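Local coordinates for flagellar biosynthesis protein FlhA (Bacillus subtilis, PDB 3MIX) that takes part in exporting flagellar proteins as a membrane component of the flagellar type III secretion system, here represented by its cytosolic domain, at residues E38-V41 with Q42-H45; T166-D169 with P170-V174; E211-P215 with N216-V220. All coordinates share one frame; numbering follows the deposited sequence.

Interaction 1: E38-V41 with Q42-H45; sequences ESVV and QLLH
V40 and V41 each meet the leucine three places further on, and the same two pairs are joined through their backbones. The amide of L43 donates to the carbonyl of V40, L43 N to V40 O being 2.9 Å. In the same way L44 N lies 2.7 Å from V41 O. A weaker bond runs from Q42 N to S39 O at 3.4 Å. All three link a residue to the third one along, the spacing of 3-10 turns, so the chain stays tightly wound from S39 to L44.

The side chains follow the same spacing. V40 reaches L43 with one branch, CG1 to CD1 at 4.2 Å, and V41 does likewise with L44, CG1 to CD1 at 4.0 Å. In both pairs the side chains cross at a slant and meet through single methyls, a light contact at the limit of van der Waals distance. V40 holds CG1 anti to its amide nitrogen (chi1 172°), which swings this methyl forward along the chain to L43. The leucines also lean their first carbons on the accepting carbonyls: L43 CB is 3.2 Å from V40 O, and L44 CB is equally close to V41 O. Q42 rests its CB and CG on S39 O.

Further out, S39 OG is hydrogen-bonded to K35 NZ, four residues back. At L44 the backbone leaves helical values, with psi at 97°, and H45 then starts the extended approach to strand 49-53. H45 is gripped on both ring nitrogens, ND1 by E50 and NE2 by E28, and its side chain also touches R92 and R94. L43 lies against L25 and A29 of helix 24-31 and against L34, so this surface turn is packed onto the preceding helix and tied through H45 to strands 49-53 and 92-95 of the mixed sheet.

Interaction 2: T166-D169 with P170-V174; sequences TVVD and PASVV
V168 holds CG1 anti to its amide nitrogen (chi1 -161°); in V173 CG1 takes that place (chi1 -176°), which leaves CG2 beside the backbone N, facing V168 CG1 at 4.0 Å, the two side chains meeting at a slant. The same V168 methyl presses on S172 CB at 3.4 Å, tighter than usual for two carbons. D169 turns the other way: its CG sits between its backbone N and its carbonyl carbon (chi1 51°), and the carboxylate stands beside S172, with D169 OD2 3.7 Å from S172 OG and no hydrogen bond between them.

The backbone of D169 does the bonding. Its carbonyl oxygen takes the amide of V173 at 3.1 Å and, more weakly, that of S172, while CG2 of V173 rests 3.4 Å from the same O. P170, lacking an N-H, enters the first turn without a donor to satisfy. The carboxylate lies near the positive helix end and may be favoured by it, without bonding its amides, and R72 of helix 69-84 lies against D169, A171 and S172.

Here D169 is the N-cap of helix 170-189, P170 occupies the first helical position, and the V168-V173 pair across the cap is a hydrophobic staple.

Interaction 3: E211-P215 with N216-V220; sequences EEVTP and NPLSV
T214 and L218 are linked by a side-chain hydrogen bond: T214 OG1 donates to L218 O at 2.8 Å, placed anti to its amide nitrogen (chi1 -168°) and tilted 19° from the carbonyl plane. A backbone bond runs the other way, L218 N to V213 O at 3.0 Å, and closes a loop with cis peptides before both P215 and P217. Water 1 adds a bridge, donating to E211 O at 2.9 Å and accepting from N216 N.

The CA atoms of T214 and P215 each make a CH...O contact of 3.2 Å to L218 O, so one hydroxyl and two weak CH contacts surround it; P217 CD approaches V213 O to 3.3 Å. Without the hydroxyl, as with an alanine at T214, L218 O would probably lose its hydrogen bond and keep only the CH contacts, leaving the turn less firmly tied.

Apolar packing is modest, V213 CG1 touching L218 CD1 at 4.1 Å. On helix 240-250, V213 packs on F244 and A248, and L218 on L247, while S219, bonded through OG to D222 N, caps helix 220-232; the loop thus joins helix 207-213 to helix 220-232, with V220 against helix 192-205.

In the fold
All three contacts are local turns on the surface of the cytosolic domain, placed where helices begin or end. They follow one another along the chain without touching. Interactions 1 and 2 come within about 17 Å at their nearest atoms, interactions 1 and 3 within about 21 Å, and interactions 2 and 3 stay about 30 Å apart, on opposite sides of the chain's centre. Interaction 1 leads from the N-terminal helices toward strand 49-53, interaction 2 starts the long helix 170-189, and interaction 3 turns the chain between two later helices. Each thus lies next to a helix end, and no ligand or active site is involved.

Interaction 1: E38-V41 with Q42-H45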
ATOM      1  N   GLU A  38       0.917 -34.964  -9.389  1.00 51.53           N
ATOM      2  CA  GLU A  38       2.187 -34.285  -9.076  1.00 49.79           C
ATOM      3  C   GLU A  38       2.395 -32.990  -9.839  1.00 46.99           C
ATOM      4  O   GLU A  38       2.987 -32.057  -9.303  1.00 45.79           O
ATOM      5  CB  GLU A  38       3.393 -35.211  -9.303  1.00 52.83           C
ATOM      6  CG  GLU A  38       3.348 -36.556  -8.571  1.00 56.50           C
ATOM      7  CD  GLU A  38       2.619 -37.635  -9.352  1.00 62.32           C
ATOM      8  OE1 GLU A  38       3.155 -38.113 -10.372  1.00 66.58           O
ATOM      9  OE2 GLU A  38       1.509 -38.029  -8.942  1.00 65.07           O
ATOM     10  N   SER A  39       1.910 -32.922 -11.077  1.00 46.47           N
ATOM     11  CA  SER A  39       2.121 -31.743 -11.917  1.00 43.71           C
ATOM     12  C   SER A  39       0.964 -30.734 -11.850  1.00 41.19           C
ATOM     13  O   SER A  39       1.127 -29.558 -12.206  1.00 39.31           O
ATOM     14  CB  SER A  39       2.451 -32.148 -13.363  1.00 46.26           C
ATOM     15  OG  SER A  39       1.295 -32.353 -14.149  1.00 47.02           O
ATOM     16  N   VAL A  40      -0.191 -31.184 -11.365  1.00 40.13           N
ATOM     17  CA  VAL A  40      -1.330 -30.285 -11.151  1.00 37.12           C
ATOM     18  C   VAL A  40      -1.104 -29.281 -10.007  1.00 34.43           C
ATOM     19  O   VAL A  40      -1.610 -28.155 -10.067  1.00 31.97           O
ATOM     20  CB  VAL A  40      -2.677 -31.053 -11.051  1.00 38.22           C
ATOM     21  CG1 VAL A  40      -3.804 -30.136 -10.649  1.00 36.29           C
ATOM     22  CG2 VAL A  40      -2.997 -31.674 -12.395  1.00 39.71           C
ATOM     23  N   VAL A  41      -0.320 -29.660  -8.994  1.00 33.76           N
ATOM     24  CA  VAL A  41       0.011 -28.709  -7.905  1.00 32.09           C
ATOM     25  C   VAL A  41       0.579 -27.398  -8.450  1.00 30.57           C
ATOM     26  O   VAL A  41       0.336 -26.340  -7.883  1.00 27.36           O
ATOM     27  CB  VAL A  41       1.055 -29.241  -6.902  1.00 31.59           C
ATOM     28  CG1 VAL A  41       0.777 -28.698  -5.521  1.00 30.49           C
ATOM     29  CG2 VAL A  41       1.024 -30.719  -6.873  1.00 36.92           C
ATOM     30  N   GLN A  42       1.339 -27.489  -9.543  1.00 32.41           N
ATOM     31  CA  GLN A  42       2.030 -26.314 -10.101  1.00 32.48           C
ATOM     32  C   GLN A  42       1.015 -25.289 -10.598  1.00 31.13           C
ATOM     33  O   GLN A  42       1.304 -24.118 -10.614  1.00 30.11           O
ATOM     34  CB  GLN A  42       3.029 -26.701 -11.213  1.00 34.40           C
ATOM     35  CG  GLN A  42       4.119 -27.723 -10.825  1.00 38.60           C
ATOM     36  CD  GLN A  42       4.999 -27.290  -9.649  1.00 42.79           C
ATOM     37  OE1 GLN A  42       5.196 -26.096  -9.389  1.00 45.92           O
ATOM     38  NE2 GLN A  42       5.541 -28.269  -8.937  1.00 45.68           N
ATOM     39  N   LEU A  43      -0.186 -25.733 -10.959  1.00 32.26           N
ATOM     40  CA  LEU A  43      -1.293 -24.807 -11.214  1.00 32.05           C
ATOM     41  C   LEU A  43      -1.636 -23.922 -10.012  1.00 29.89           C
ATOM     42  O   LEU A  43      -2.234 -22.872 -10.178  1.00 28.38           O
ATOM     43  CB  LEU A  43      -2.561 -25.550 -11.646  1.00 33.43           C
ATOM     44  CG  LEU A  43      -2.752 -26.064 -13.070  1.00 37.55           C
ATOM     45  CD1 LEU A  43      -4.060 -26.801 -13.147  1.00 38.32           C
ATOM     46  CD2 LEU A  43      -2.728 -24.919 -14.096  1.00 39.72           C
ATOM     47  N   LEU A  44      -1.306 -24.375  -8.804  1.00 30.00           N
ATOM     48  CA  LEU A  44      -1.600 -23.594  -7.604  1.00 29.29           C
ATOM     49  C   LEU A  44      -0.463 -22.610  -7.371  1.00 28.57           C
ATOM     50  O   LEU A  44       0.583 -22.969  -6.813  1.00 28.45           O
ATOM     51  CB  LEU A  44      -1.816 -24.492  -6.382  1.00 28.79           C
ATOM     52  CG  LEU A  44      -2.730 -25.699  -6.561  1.00 32.98           C
ATOM     53  CD1 LEU A  44      -2.684 -26.615  -5.334  1.00 32.90           C
ATOM     54  CD2 LEU A  44      -4.152 -25.279  -6.906  1.00 32.38           C
ATOM     55  N   HIS A  45      -0.677 -21.377  -7.828  1.00 28.48           N
ATOM     56  CA  HIS A  45       0.331 -20.331  -7.774  1.00 28.13           C
ATOM     57  C   HIS A  45       0.214 -19.640  -6.458  1.00 26.69           C
ATOM     58  O   HIS A  45      -0.801 -19.004  -6.186  1.00 27.15           O
ATOM     59  CB  HIS A  45       0.107 -19.299  -8.882  1.00 28.40           C
ATOM     60  CG  HIS A  45       0.428 -19.815 -10.249  1.00 31.73           C
ATOM     61  ND1 HIS A  45       1.584 -19.477 -10.920  1.00 31.87           N
ATOM     62  CD2 HIS A  45      -0.245 -20.666 -11.059  1.00 33.50           C
ATOM     63  CE1 HIS A  45       1.603 -20.091 -12.089  1.00 35.56           C
ATOM     64  NE2 HIS A  45       0.503 -20.815 -12.200  1.00 36.24           N
TER

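Interaction 2: T166-D169 with P170-V174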
ATOM      1  N   THR A 166       8.843  13.851 -22.843  1.00 84.54           N
ATOM      2  CA  THR A 166       9.973  13.132 -22.252  1.00 82.12           C
ATOM      3  C   THR A 166      10.048  11.687 -22.782  1.00 80.52           C
ATOM      4  O   THR A 166       9.021  11.103 -23.153  1.00 80.09           O
ATOM      5  CB  THR A 166       9.953  13.213 -20.693  1.00 79.35           C
ATOM      6  OG1 THR A 166      11.290  13.370 -20.192  1.00 79.83           O
ATOM      7  CG2 THR A 166       9.278  11.989 -20.053  1.00 75.77           C
ATOM      8  N   VAL A 167      11.262  11.131 -22.834  1.00 79.63           N
ATOM      9  CA  VAL A 167      11.521   9.858 -23.532  1.00 78.80           C
ATOM     10  C   VAL A 167      12.022   8.748 -22.596  1.00 75.18           C
ATOM     11  O   VAL A 167      13.025   8.922 -21.893  1.00 74.32           O
ATOM     12  CB  VAL A 167      12.532  10.033 -24.695  1.00 82.02           C
ATOM     13  CG1 VAL A 167      12.493   8.827 -25.623  1.00 82.32           C
ATOM     14  CG2 VAL A 167      12.260  11.321 -25.480  1.00 85.77           C
ATOM     15  N   VAL A 168      11.323   7.608 -22.617  1.00 72.82           N
ATOM     16  CA  VAL A 168      11.583   6.488 -21.694  1.00 69.22           C
ATOM     17  C   VAL A 168      11.803   5.165 -22.444  1.00 68.85           C
ATOM     18  O   VAL A 168      10.992   4.774 -23.288  1.00 69.48           O
ATOM     19  CB  VAL A 168      10.413   6.277 -20.678  1.00 66.40           C
ATOM     20  CG1 VAL A 168      10.884   5.473 -19.492  1.00 63.84           C
ATOM     21  CG2 VAL A 168       9.827   7.595 -20.201  1.00 67.17           C
ATOM     22  N   ASP A 169      12.892   4.473 -22.119  1.00 67.45           N
ATOM     23  CA  ASP A 169      13.146   3.142 -22.674  1.00 67.19           C
ATOM     24  C   ASP A 169      12.260   2.071 -21.998  1.00 63.73           C
ATOM     25  O   ASP A 169      11.773   2.281 -20.889  1.00 61.25           O
ATOM     26  CB  ASP A 169      14.634   2.792 -22.580  1.00 68.03           C
ATOM     27  CG  ASP A 169      15.189   2.992 -21.198  1.00 66.91           C
ATOM     28  OD1 ASP A 169      15.460   4.159 -20.830  1.00 68.94           O
ATOM     29  OD2 ASP A 169      15.357   1.981 -20.481  1.00 66.88           O
ATOM     30  N   PRO A 170      12.042   0.925 -22.671  1.00 63.38           N
ATOM     31  CA  PRO A 170      11.004  -0.028 -22.254  1.00 60.74           C
ATOM     32  C   PRO A 170      11.235  -0.643 -20.875  1.00 57.22           C
ATOM     33  O   PRO A 170      10.283  -0.833 -20.106  1.00 55.13           O
ATOM     34  CB  PRO A 170      11.079  -1.113 -23.334  1.00 62.33           C
ATOM     35  CG  PRO A 170      11.751  -0.435 -24.506  1.00 65.63           C
ATOM     36  CD  PRO A 170      12.758   0.448 -23.865  1.00 65.69           C
ATOM     37  N   ALA A 171      12.492  -0.945 -20.572  1.00 56.16           N
ATOM     38  CA  ALA A 171      12.849  -1.542 -19.303  1.00 52.68           C
ATOM     39  C   ALA A 171      12.492  -0.592 -18.154  1.00 50.60           C
ATOM     40  O   ALA A 171      12.100  -1.036 -17.073  1.00 48.29           O
ATOM     41  CB  ALA A 171      14.314  -1.884 -19.295  1.00 53.55           C
ATOM     42  N   SER A 172      12.614   0.708 -18.411  1.00 50.99           N
ATOM     43  CA  SER A 172      12.217   1.748 -17.470  1.00 49.45           C
ATOM     44  C   SER A 172      10.705   1.842 -17.337  1.00 47.81           C
ATOM     45  O   SER A 172      10.199   2.036 -16.235  1.00 45.98           O
ATOM     46  CB  SER A 172      12.784   3.115 -17.878  1.00 51.71           C
ATOM     47  OG  SER A 172      14.063   3.319 -17.322  1.00 52.26           O
ATOM     48  N   VAL A 173       9.992   1.715 -18.455  1.00 48.43           N
ATOM     49  CA  VAL A 173       8.528   1.692 -18.417  1.00 47.30           C
ATOM     50  C   VAL A 173       8.024   0.569 -17.497  1.00 44.40           C
ATOM     51  O   VAL A 173       7.187   0.813 -16.629  1.00 42.60           O
ATOM     52  CB  VAL A 173       7.902   1.553 -19.822  1.00 49.32           C
ATOM     53  CG1 VAL A 173       6.381   1.633 -19.746  1.00 48.53           C
ATOM     54  CG2 VAL A 173       8.437   2.635 -20.750  1.00 52.32           C
ATOM     55  N   VAL A 174       8.551  -0.643 -17.685  1.00 43.37           N
ATOM     56  CA  VAL A 174       8.124  -1.799 -16.900  1.00 40.99           C
ATOM     57  C   VAL A 174       8.574  -1.673 -15.441  1.00 38.70           C
ATOM     58  O   VAL A 174       7.853  -2.081 -14.534  1.00 36.33           O
ATOM     59  CB  VAL A 174       8.517  -3.177 -17.573  1.00 41.58           C
ATOM     60  CG1 VAL A 174      10.043  -3.295 -17.783  1.00 41.96           C
ATOM     61  CG2 VAL A 174       8.008  -4.348 -16.741  1.00 40.57           C
TER

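Interaction 3: E211-P215 with N216-V220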
ATOM      1  N   GLU A 211      10.910  -7.500  23.248  1.00 22.38           N
ATOM      2  CA  GLU A 211      10.477  -8.520  24.187  1.00 25.63           C
ATOM      3  C   GLU A 211       9.286  -8.038  24.975  1.00 25.41           C
ATOM      4  O   GLU A 211       8.468  -8.837  25.410  1.00 27.14           O
ATOM      5  CB  GLU A 211      11.611  -8.860  25.149  1.00 28.56           C
ATOM      6  CG  GLU A 211      11.779 -10.342  25.412  1.00 35.69           C
ATOM      7  CD  GLU A 211      10.762 -10.904  26.393  1.00 44.51           C
ATOM      8  OE1 GLU A 211      10.375 -10.180  27.344  1.00 47.91           O
ATOM      9  OE2 GLU A 211      10.357 -12.080  26.216  1.00 47.92           O
ATOM     10  N   GLU A 212       9.192  -6.727  25.170  1.00 24.70           N
ATOM     11  CA  GLU A 212       8.055  -6.136  25.860  1.00 24.78           C
ATOM     12  C   GLU A 212       6.807  -6.241  24.987  1.00 22.97           C
ATOM     13  O   GLU A 212       5.682  -6.265  25.494  1.00 23.57           O
ATOM     14  CB  GLU A 212       8.313  -4.655  26.162  1.00 24.66           C
ATOM     15  CG  GLU A 212       7.537  -4.130  27.368  1.00 27.98           C
ATOM     16  CD  GLU A 212       7.606  -2.613  27.519  1.00 30.08           C
ATOM     17  OE1 GLU A 212       8.510  -1.991  26.907  1.00 29.06           O
ATOM     18  OE2 GLU A 212       6.754  -2.045  28.247  1.00 29.85           O
ATOM     19  N   VAL A 213       7.006  -6.253  23.672  1.00 20.51           N
ATOM     20  CA  VAL A 213       5.883  -6.196  22.756  1.00 17.99           C
ATOM     21  C   VAL A 213       5.368  -7.588  22.380  1.00 18.62           C
ATOM     22  O   VAL A 213       4.166  -7.794  22.295  1.00 18.07           O
ATOM     23  CB  VAL A 213       6.241  -5.361  21.495  1.00 16.69           C
ATOM     24  CG1 VAL A 213       5.148  -5.469  20.382  1.00 13.40           C
ATOM     25  CG2 VAL A 213       6.527  -3.898  21.882  1.00 14.22           C
ATOM     26  N   THR A 214       6.279  -8.533  22.161  1.00 19.57           N
ATOM     27  CA  THR A 214       5.959  -9.757  21.411  1.00 20.42           C
ATOM     28  C   THR A 214       6.781 -10.920  21.957  1.00 23.05           C
ATOM     29  O   THR A 214       7.899 -10.696  22.431  1.00 24.55           O
ATOM     30  CB  THR A 214       6.166  -9.539  19.863  1.00 19.06           C
ATOM     31  OG1 THR A 214       5.589 -10.622  19.114  1.00 18.77           O
ATOM     32  CG2 THR A 214       7.646  -9.344  19.484  1.00 16.79           C
ATOM     33  N   PRO A 215       6.207 -12.149  21.993  1.00 24.42           N
ATOM     34  CA  PRO A 215       4.856 -12.553  21.583  1.00 24.03           C
ATOM     35  C   PRO A 215       3.749 -12.228  22.601  1.00 24.69           C
ATOM     36  O   PRO A 215       2.595 -12.498  22.326  1.00 24.73           O
ATOM     37  CB  PRO A 215       4.987 -14.066  21.384  1.00 25.86           C
ATOM     38  CG  PRO A 215       6.160 -14.482  22.260  1.00 27.94           C
ATOM     39  CD  PRO A 215       6.898 -13.237  22.712  1.00 26.41           C
ATOM     40  N   ASN A 216       4.084 -11.623  23.736  1.00 24.99           N
ATOM     41  CA  ASN A 216       3.056 -11.161  24.674  1.00 26.51           C
ATOM     42  C   ASN A 216       3.308  -9.709  25.070  1.00 24.63           C
ATOM     43  O   ASN A 216       4.370  -9.408  25.587  1.00 25.24           O
ATOM     44  CB  ASN A 216       3.007 -12.044  25.933  1.00 29.20           C
ATOM     45  CG  ASN A 216       1.904 -11.623  26.902  1.00 33.65           C
ATOM     46  OD1 ASN A 216       0.840 -12.248  26.957  1.00 39.76           O
ATOM     47  ND2 ASN A 216       2.143 -10.559  27.659  1.00 37.66           N
ATOM     48  N   PRO A 217       2.311  -8.825  24.894  1.00 22.83           N
ATOM     49  CA  PRO A 217       0.887  -9.111  24.595  1.00 21.99           C
ATOM     50  C   PRO A 217       0.550  -9.365  23.138  1.00 19.93           C
ATOM     51  O   PRO A 217      -0.524  -9.908  22.844  1.00 19.97           O
ATOM     52  CB  PRO A 217       0.177  -7.837  25.063  1.00 21.86           C
ATOM     53  CG  PRO A 217       1.206  -6.771  24.913  1.00 21.32           C
ATOM     54  CD  PRO A 217       2.538  -7.396  25.171  1.00 21.40           C
ATOM     55  N   LEU A 218       1.456  -8.993  22.233  1.00 18.10           N
ATOM     56  CA  LEU A 218       1.150  -9.004  20.814  1.00 16.17           C
ATOM     57  C   LEU A 218       1.831 -10.136  20.056  1.00 15.81           C
ATOM     58  O   LEU A 218       3.049 -10.289  20.124  1.00 16.01           O
ATOM     59  CB  LEU A 218       1.510  -7.645  20.189  1.00 15.14           C
ATOM     60  CG  LEU A 218       0.766  -6.422  20.745  1.00 15.54           C
ATOM     61  CD1 LEU A 218       1.120  -5.140  19.940  1.00 12.01           C
ATOM     62  CD2 LEU A 218      -0.752  -6.629  20.755  1.00 14.35           C
ATOM     63  N   SER A 219       1.046 -10.919  19.317  1.00 14.81           N
ATOM     64  CA  SER A 219       1.618 -11.948  18.447  1.00 14.15           C
ATOM     65  C   SER A 219       2.280 -11.320  17.227  1.00 12.16           C
ATOM     66  O   SER A 219       1.986 -10.170  16.865  1.00 11.18           O
ATOM     67  CB  SER A 219       0.513 -12.911  17.989  1.00 14.38           C
ATOM     68  OG  SER A 219      -0.396 -12.207  17.134  1.00 15.89           O
ATOM     69  N   VAL A 220       3.137 -12.078  16.544  1.00 11.99           N
ATOM     70  CA  VAL A 220       3.648 -11.615  15.247  1.00 10.81           C
ATOM     71  C   VAL A 220       2.484 -11.197  14.325  1.00 10.13           C
ATOM     72  O   VAL A 220       2.561 -10.172  13.624  1.00  9.27           O
ATOM     73  CB  VAL A 220       4.543 -12.686  14.565  1.00 11.12           C
ATOM     74  CG1 VAL A 220       4.941 -12.240  13.141  1.00 10.14           C
ATOM     75  CG2 VAL A 220       5.801 -12.985  15.462  1.00 12.01           C
TER
HETATM   76  O   HOH W   1       6.449 -10.852  25.094  1.00 12.74           O